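Local coordinates for protein dipeptidase AC. Metallo peptidase. MEROPS family M19 (Rhodobacter sphaeroides, PDB 3LY0) that probably works as a zinc-dependent dipeptidase, and binds a phosphinate mimic of the dipeptide L-Ala-D-Ala beside its zinc ions, at residues His332-Glu336 against Pro337-Lys341; Glu345-Tyr348 against Gly349-Glu352; Asn26-Thr29 against Ile30-Gly34. All coordinates share one frame; numbering follows the deposited sequence.

Contact 1: His332-Glu336 against Pro337-Lys341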
loop_
_atom_site.group_PDB
_atom_site.type_symbol
_atom_site.label_atom_id
_atom_site.label_comp_id
_atom_site.label_asym_id
_atom_site.label_seq_id
_atom_site.Cartn_x
_atom_site.Cartn_y
_atom_site.Cartn_z
ATOM N N HIS A 332 17.862 5.737 -16.369
ATOM C CA HIS A 332 18.579 6.185 -15.188
ATOM C C HIS A 332 19.760 5.262 -14.886
ATOM O O HIS A 332 20.670 5.623 -14.141
ATOM C CB HIS A 332 17.616 6.212 -13.999
ATOM C CG HIS A 332 18.156 6.914 -12.798
ATOM N ND1 HIS A 332 18.456 8.259 -12.798
ATOM C CD2 HIS A 332 18.420 6.465 -11.547
ATOM C CE1 HIS A 332 18.899 8.606 -11.602
ATOM N NE2 HIS A 332 18.890 7.534 -10.827
ATOM N N GLY A 333 19.726 4.061 -15.446
ATOM C CA GLY A 333 20.852 3.150 -15.337
ATOM C C GLY A 333 20.603 1.834 -14.625
ATOM O O GLY A 333 21.534 1.051 -14.419
ATOM N N TYR A 334 19.360 1.570 -14.238
ATOM C CA TYR A 334 19.065 0.305 -13.579
ATOM C C TYR A 334 19.136 -0.830 -14.593
ATOM O O TYR A 334 18.422 -0.815 -15.593
ATOM C CB TYR A 334 17.672 0.316 -12.945
ATOM C CG TYR A 334 17.464 1.310 -11.820
ATOM C CD1 TYR A 334 18.525 2.016 -11.257
ATOM C CD2 TYR A 334 16.190 1.519 -11.303
ATOM C CE1 TYR A 334 18.309 2.922 -10.219
ATOM C CE2 TYR A 334 15.971 2.415 -10.281
ATOM C CZ TYR A 334 17.022 3.115 -9.741
ATOM O OH TYR A 334 16.768 4.005 -8.719
ATOM N N ASP A 335 19.999 -1.811 -14.329
ATOM C CA ASP A 335 20.144 -2.960 -15.223
ATOM C C ASP A 335 18.976 -3.938 -15.090
ATOM O O ASP A 335 18.141 -3.813 -14.187
ATOM C CB ASP A 335 21.491 -3.666 -15.006
ATOM C CG ASP A 335 21.641 -4.240 -13.609
ATOM O OD1 ASP A 335 20.643 -4.735 -13.043
ATOM O OD2 ASP A 335 22.771 -4.208 -13.076
ATOM N N GLU A 336 18.911 -4.906 -15.996
ATOM C CA GLU A 336 17.756 -5.790 -16.085
ATOM C C GLU A 336 17.498 -6.627 -14.834
ATOM O O GLU A 336 16.348 -6.779 -14.428
ATOM C CB GLU A 336 17.832 -6.676 -17.336
ATOM C CG GLU A 336 17.686 -5.896 -18.634
ATOM C CD GLU A 336 16.438 -5.029 -18.664
ATOM O OE1 GLU A 336 15.345 -5.535 -18.338
ATOM O OE2 GLU A 336 16.547 -3.837 -19.024
ATOM N N PRO A 337 18.553 -7.200 -14.234
ATOM C CA PRO A 337 18.284 -7.968 -13.015
ATOM C C PRO A 337 17.693 -7.078 -11.921
ATOM O O PRO A 337 16.789 -7.517 -11.208
ATOM C CB PRO A 337 19.668 -8.478 -12.609
ATOM C CG PRO A 337 20.427 -8.541 -13.899
ATOM C CD PRO A 337 19.942 -7.371 -14.703
ATOM N N LEU A 338 18.197 -5.856 -11.791
ATOM C CA LEU A 338 17.659 -4.932 -10.802
ATOM C C LEU A 338 16.218 -4.572 -11.153
ATOM O O LEU A 338 15.353 -4.557 -10.279
ATOM C CB LEU A 338 18.525 -3.677 -10.683
ATOM C CG LEU A 338 17.976 -2.609 -9.728
ATOM C CD1 LEU A 338 17.772 -3.163 -8.327
ATOM C CD2 LEU A 338 18.907 -1.402 -9.689
ATOM N N MET A 339 15.949 -4.309 -12.431
ATOM C CA MET A 339 14.582 -4.019 -12.858
ATOM C C MET A 339 13.610 -5.145 -12.466
ATOM O O MET A 339 12.499 -4.888 -12.004
ATOM C CB MET A 339 14.508 -3.776 -14.365
ATOM C CG MET A 339 15.192 -2.506 -14.831
ATOM S SD MET A 339 14.389 -0.973 -14.287
ATOM C CE MET A 339 12.727 -1.190 -14.935
ATOM N N ARG A 340 14.006 -6.401 -12.652
ATOM C CA ARG A 340 13.127 -7.509 -12.297
ATOM C C ARG A 340 12.863 -7.560 -10.789
ATOM O O ARG A 340 11.736 -7.831 -10.347
ATOM C CB ARG A 340 13.690 -8.839 -12.802
ATOM C CG ARG A 340 13.645 -8.937 -14.319
ATOM C CD ARG A 340 13.950 -10.349 -14.797
ATOM N NE ARG A 340 15.340 -10.726 -14.555
ATOM C CZ ARG A 340 16.338 -10.469 -15.394
ATOM N NH1 ARG A 340 16.109 -9.821 -16.529
ATOM N NH2 ARG A 340 17.570 -10.852 -15.096
ATOM N N LYS A 341 13.904 -7.293 -10.008
ATOM C CA LYS A 341 13.756 -7.216 -8.553
ATOM C C LYS A 341 12.749 -6.135 -8.150
ATOM O O LYS A 341 11.836 -6.392 -7.355
ATOM C CB LYS A 341 15.102 -6.951 -7.881
ATOM C CG LYS A 341 16.061 -8.133 -7.915
ATOM C CD LYS A 341 17.373 -7.738 -7.277
ATOM C CE LYS A 341 18.368 -8.887 -7.273
ATOM N NZ LYS A 341 19.569 -8.536 -6.468
#
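Asp-335 caps the helix that opens at Glu-336. Its OD1 accepts Leu-338 N at 3.0 Å, met nearly along its C-O axis. A first torsion of 62° puts CG between the backbone N and carbonyl carbon, folding the carboxylate over the first turn. Pro-337 suits that turn, where its missing N-H costs no helical bond. Backbone bonds from Met-339 N to Asp-335 O (2.9 Å) and from Arg-340 N to Glu-336 O (3.0 Å) carry the helix on.

Apolar contact comes from Tyr-334. Methyl CD2 of Leu-338 makes an off-centre CH-pi contact 4.1 Å from its ring centroid, and SD of Met-339 lies at the ring edge, 3.8 Å from Tyr-334 CB. Tyr-334 OH is hydrogen-bonded to Asp-290 OD1 on helix 283-296.

Among the charged groups, Glu-336 forms a salt bridge with Arg-330, while the guanidinium of Arg-340 turns one face to Glu-336 O and rests NH1 on Glu-336 CB at 3.7 Å. With an alanine here the guanidinium is gone, and Glu-336 would probably lose part of the cover over its O and CB and a nearby opposite charge.

The acidic cap would probably be favoured by the partial positive charge of the helix start, and with the apolar contacts of Tyr-334 and the backbone bonds it holds the junction after the Schellman turn at Gly-333.

Contact 2: Glu345-Tyr348 against Gly349-Glu352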
loop_
_atom_site.group_PDB
_atom_site.type_symbol
_atom_site.label_atom_id
_atom_site.label_comp_id
_atom_site.label_asym_id
_atom_site.label_seq_id
_atom_site.Cartn_x
_atom_site.Cartn_y
_atom_site.Cartn_z
ATOM N N GLU A 345 10.203 -9.342 -8.322
ATOM C CA GLU A 345 10.889 -10.425 -7.609
ATOM C C GLU A 345 11.030 -10.145 -6.117
ATOM O O GLU A 345 10.909 -11.049 -5.293
ATOM C CB GLU A 345 12.258 -10.740 -8.226
ATOM C CG GLU A 345 12.195 -11.277 -9.652
ATOM C CD GLU A 345 13.569 -11.560 -10.231
ATOM O OE1 GLU A 345 14.576 -11.202 -9.588
ATOM O OE2 GLU A 345 13.643 -12.123 -11.344
ATOM N N ASN A 346 11.284 -8.891 -5.764
ATOM C CA ASN A 346 11.451 -8.549 -4.356
ATOM C C ASN A 346 10.177 -8.798 -3.541
ATOM O O ASN A 346 10.246 -9.332 -2.436
ATOM C CB ASN A 346 11.940 -7.106 -4.184
ATOM C CG ASN A 346 13.385 -6.928 -4.621
ATOM O OD1 ASN A 346 14.103 -7.905 -4.826
ATOM N ND2 ASN A 346 13.819 -5.687 -4.758
ATOM N N TRP A 347 9.020 -8.398 -4.067
ATOM C CA TRP A 347 7.776 -8.711 -3.367
ATOM C C TRP A 347 7.607 -10.209 -3.198
ATOM O O TRP A 347 7.206 -10.664 -2.129
ATOM C CB TRP A 347 6.539 -8.145 -4.068
ATOM C CG TRP A 347 6.241 -6.740 -3.639
ATOM C CD1 TRP A 347 6.191 -5.626 -4.435
ATOM C CD2 TRP A 347 5.978 -6.288 -2.301
ATOM N NE1 TRP A 347 5.903 -4.517 -3.680
ATOM C CE2 TRP A 347 5.765 -4.894 -2.366
ATOM C CE3 TRP A 347 5.898 -6.929 -1.055
ATOM C CZ2 TRP A 347 5.477 -4.126 -1.234
ATOM C CZ3 TRP A 347 5.602 -6.165 0.068
ATOM C CH2 TRP A 347 5.399 -4.775 -0.033
ATOM N N TYR A 348 7.886 -10.977 -4.247
ATOM C CA TYR A 348 7.671 -12.419 -4.148
ATOM C C TYR A 348 8.567 -13.037 -3.079
ATOM O O TYR A 348 8.122 -13.898 -2.322
ATOM C CB TYR A 348 7.862 -13.124 -5.499
ATOM C CG TYR A 348 6.929 -12.678 -6.607
ATOM C CD1 TYR A 348 5.764 -11.965 -6.339
ATOM C CD2 TYR A 348 7.213 -12.985 -7.931
ATOM C CE1 TYR A 348 4.915 -11.564 -7.362
ATOM C CE2 TYR A 348 6.372 -12.584 -8.962
ATOM C CZ TYR A 348 5.224 -11.873 -8.670
ATOM O OH TYR A 348 4.385 -11.476 -9.686
ATOM N N GLY A 349 9.822 -12.602 -3.023
ATOM C CA GLY A 349 10.728 -13.045 -1.977
ATOM C C GLY A 349 10.231 -12.655 -0.594
ATOM O O GLY A 349 10.262 -13.462 0.330
ATOM N N LEU A 350 9.780 -11.410 -0.448
ATOM C CA LEU A 350 9.239 -10.939 0.821
ATOM C C LEU A 350 8.059 -11.817 1.272
ATOM O O LEU A 350 7.952 -12.184 2.452
ATOM C CB LEU A 350 8.818 -9.466 0.694
ATOM C CG LEU A 350 8.171 -8.803 1.921
ATOM C CD1 LEU A 350 6.701 -9.191 2.084
ATOM C CD2 LEU A 350 8.951 -9.099 3.201
ATOM N N LEU A 351 7.172 -12.148 0.341
ATOM C CA LEU A 351 6.023 -12.980 0.685
ATOM C C LEU A 351 6.482 -14.330 1.207
ATOM O O LEU A 351 5.931 -14.841 2.175
ATOM C CB LEU A 351 5.077 -13.153 -0.501
ATOM C CG LEU A 351 4.414 -11.871 -1.013
ATOM C CD1 LEU A 351 3.582 -12.183 -2.256
ATOM C CD2 LEU A 351 3.574 -11.205 0.074
ATOM N N GLU A 352 7.513 -14.892 0.587
ATOM C CA GLU A 352 8.014 -16.195 1.012
ATOM C C GLU A 352 8.648 -16.099 2.398
ATOM O O GLU A 352 8.463 -16.987 3.241
ATOM C CB GLU A 352 8.984 -16.768 -0.033
ATOM C CG GLU A 352 8.284 -17.141 -1.335
ATOM C CD GLU A 352 9.236 -17.552 -2.447
ATOM O OE1 GLU A 352 8.810 -18.344 -3.313
ATOM O OE2 GLU A 352 10.396 -17.089 -2.450
#
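Trp-347 O accepts Leu-351 N at 2.9 Å, and CG of Leu-351 packs on the same oxygen at 3.2 Å, so that the carbonyl is covered as well as bonded. The neighbouring i to i+4 bonds keep the same step: Gly-349 N reaches Glu-345 O, Leu-350 N reaches Asn-346 O, and Glu-352 N reaches Tyr-348 O at 3.1 Å.

The side chains of Trp-347 and Leu-350 run alongside each other in the same direction. With CG of Leu-350 anti to the backbone N (chi1 178°), its methyl CD1 comes to the edge of the indole, near the ring plane, 3.8 Å from Trp-347 CZ3. A branched aliphatic residue suits this place because it can pack against the CE3-CZ3 edge without competing for the indole N-H, which is given to Met-303 O. On another side of the helix the aliphatic part of Glu-352 passes Tyr-348 O, with CG at 3.4 Å, before its carboxylate forms a salt bridge with Arg-124. A CB would have room at Gly-349, so the helix itself does not demand glycine.

Asn-346, Trp-347 and Leu-350 all touch Met-260 of strand 260-263, and the last two also touch Val-230 of strand 230-231. Tyr-348 OH instead is hydrogen-bonded to His-127 ND1 and its side chain packs on helix 120-129, so this last long helix joins the parallel strands to a neighbouring helix, as in a TIM-barrel shell.

Contact 3: Asn26-Thr29 against Ile30-Gly34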
loop_
_atom_site.group_PDB
_atom_site.type_symbol
_atom_site.label_atom_id
_atom_site.label_comp_id
_atom_site.label_asym_id
_atom_site.label_seq_id
_atom_site.Cartn_x
_atom_site.Cartn_y
_atom_site.Cartn_z
ATOM N N ASN A 26 -22.480 -0.266 -10.527
ATOM C CA ASN A 26 -21.781 -0.271 -11.805
ATOM C C ASN A 26 -20.508 -1.123 -11.813
ATOM O O ASN A 26 -19.663 -0.982 -12.696
ATOM C CB ASN A 26 -21.465 1.160 -12.242
ATOM C CG ASN A 26 -21.262 1.276 -13.737
ATOM O OD1 ASN A 26 -21.928 0.593 -14.518
ATOM N ND2 ASN A 26 -20.343 2.141 -14.146
ATOM N N ARG A 27 -20.381 -2.024 -10.843
ATOM C CA ARG A 27 -19.129 -2.756 -10.693
ATOM C C ARG A 27 -18.721 -3.617 -11.891
ATOM O O ARG A 27 -17.538 -3.705 -12.203
ATOM C CB ARG A 27 -19.108 -3.570 -9.399
ATOM C CG ARG A 27 -19.994 -4.788 -9.405
ATOM C CD ARG A 27 -19.866 -5.469 -8.052
ATOM N NE ARG A 27 -20.778 -6.590 -7.893
ATOM C CZ ARG A 27 -20.808 -7.339 -6.799
ATOM N NH1 ARG A 27 -19.958 -7.082 -5.813
ATOM N NH2 ARG A 27 -21.672 -8.339 -6.693
ATOM N N GLU A 28 -19.680 -4.252 -12.562
ATOM C CA GLU A 28 -19.347 -5.070 -13.723
ATOM C C GLU A 28 -18.571 -4.261 -14.773
ATOM O O GLU A 28 -17.536 -4.698 -15.287
ATOM C CB GLU A 28 -20.610 -5.661 -14.343
ATOM C CG GLU A 28 -20.322 -6.620 -15.480
ATOM C CD GLU A 28 -21.578 -7.254 -16.051
ATOM O OE1 GLU A 28 -22.691 -6.867 -15.630
ATOM O OE2 GLU A 28 -21.448 -8.141 -16.922
ATOM N N THR A 29 -19.072 -3.069 -15.074
ATOM C CA THR A 29 -18.413 -2.206 -16.043
ATOM C C THR A 29 -17.086 -1.677 -15.502
ATOM O O THR A 29 -16.067 -1.734 -16.186
ATOM C CB THR A 29 -19.322 -1.040 -16.453
ATOM O OG1 THR A 29 -20.488 -1.568 -17.100
ATOM C CG2 THR A 29 -18.594 -0.103 -17.409
ATOM N N ILE A 30 -17.100 -1.170 -14.272
ATOM C CA ILE A 30 -15.896 -0.574 -13.698
ATOM C C ILE A 30 -14.722 -1.552 -13.740
ATOM O O ILE A 30 -13.623 -1.197 -14.139
ATOM C CB ILE A 30 -16.131 -0.079 -12.254
ATOM C CG1 ILE A 30 -17.131 1.082 -12.249
ATOM C CG2 ILE A 30 -14.813 0.355 -11.606
ATOM C CD1 ILE A 30 -17.611 1.459 -10.860
ATOM N N TRP A 31 -14.966 -2.789 -13.329
ATOM C CA TRP A 31 -13.914 -3.799 -13.251
ATOM C C TRP A 31 -13.584 -4.423 -14.602
ATOM O O TRP A 31 -12.422 -4.485 -14.989
ATOM C CB TRP A 31 -14.354 -4.873 -12.249
ATOM C CG TRP A 31 -13.533 -6.151 -12.148
ATOM C CD1 TRP A 31 -14.031 -7.421 -12.089
ATOM C CD2 TRP A 31 -12.106 -6.278 -12.062
ATOM N NE1 TRP A 31 -13.006 -8.332 -11.976
ATOM C CE2 TRP A 31 -11.816 -7.654 -11.950
ATOM C CE3 TRP A 31 -11.048 -5.365 -12.060
ATOM C CZ2 TRP A 31 -10.514 -8.136 -11.844
ATOM C CZ3 TRP A 31 -9.755 -5.850 -11.954
ATOM C CH2 TRP A 31 -9.496 -7.222 -11.856
ATOM N N LEU A 32 -14.601 -4.896 -15.316
ATOM C CA LEU A 32 -14.338 -5.664 -16.527
ATOM C C LEU A 32 -14.067 -4.812 -17.769
ATOM O O LEU A 32 -13.414 -5.271 -18.696
ATOM C CB LEU A 32 -15.481 -6.642 -16.793
ATOM C CG LEU A 32 -15.707 -7.656 -15.669
ATOM C CD1 LEU A 32 -16.878 -8.545 -16.025
ATOM C CD2 LEU A 32 -14.445 -8.482 -15.434
ATOM N N LYS A 33 -14.571 -3.584 -17.776
ATOM C CA LYS A 33 -14.411 -2.708 -18.936
ATOM C C LYS A 33 -13.632 -1.432 -18.635
ATOM O O LYS A 33 -12.983 -0.868 -19.518
ATOM C CB LYS A 33 -15.785 -2.328 -19.490
ATOM C CG LYS A 33 -16.579 -3.503 -20.036
ATOM C CD LYS A 33 -17.901 -3.048 -20.628
ATOM C CE LYS A 33 -18.638 -4.204 -21.282
ATOM N NZ LYS A 33 -19.954 -3.768 -21.833
ATOM N N GLY A 34 -13.700 -0.973 -17.391
ATOM C CA GLY A 34 -13.248 0.362 -17.054
ATOM C C GLY A 34 -14.419 1.307 -17.257
ATOM O O GLY A 34 -15.323 1.011 -18.046
HETATM O O HOH W 1 -20.560 -4.098 -18.530
#
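The indole of Trp-31 is carried off the helix, away from Arg-27, whose carbonyl O accepts Trp-31 N at 3.0 Å and has Trp-31 CB beside it. A chi1 of 171° swings the ring out to meet Phe-114 edge-to-face and Trp-105 with planes at about 60°, and its NE1 is hydrogen-bonded to Met-106 O. Trp-105 also takes the guanidinium of Arg-27 in a cation-pi contact, while Arg-27 NH1 is hydrogen-bonded to His-102 ND1. The third flat group, the amide of Asn-26, brings ND2 to 3.9 Å from Ile-30 CG1; it makes no capping bond although it stands at the N-cap.

Ile-30 fits closely over the helix start, its CG1 lying 3.3 Å from Asn-26 O while its own N bonds that oxygen at 3.0 Å. Two residues on, Leu-32 repeats this at Glu-28 O, which accepts its N and lies 3.2 Å from its CB, and CD1 meets the aliphatic CG of Glu-28. The acidic end of Glu-28 extends beyond this contact, which suits an exposed position.

At the C-terminal end, Thr-29 O takes two donors, Lys-33 N at 2.9 Å and, weakly, Gly-34 N. Gly-34 has a positive phi (88°), where any CB would crowd the carbonyl O of Lys-33, so glycine is called for. A water at 2.9 Å from Thr-29 OG1 also receives a weak bond from Lys-33 NZ, and this links the threonine hydroxyl to a lysine whose extended chain suits an exposed place.

The short helix 27-32 is thus wedged among others: the Ile-30 side chain touches Phe-16, Arg-19 and Leu-20 of helix 16-22, Trp-31 packs on helix 42-48, and Arg-27 and Trp-31 meet helix 89-109.

In the fold
Contacts 1 and 2 share helix 336-354, contact 1 at its start and contact 2 further along, with centres about 16 Å apart; probable hydrogen bonds from Glu-345 N to Arg-340 O and from Asn-346 N to Lys-341 O join them. Contact 3, early in the chain, is separate: its centre is about 34 Å from that of contact 1 and about 30 Å from that of contact 2. Contact 2 comes nearer the active site, the Trp-347 side chain lying about 7 Å from that of the zinc ligand His-13 and about 12 Å from a zinc ion. In contact 3, the Ile-30 side chain is about 12 Å from that of Asp-15; contact 1 lies away from these sites.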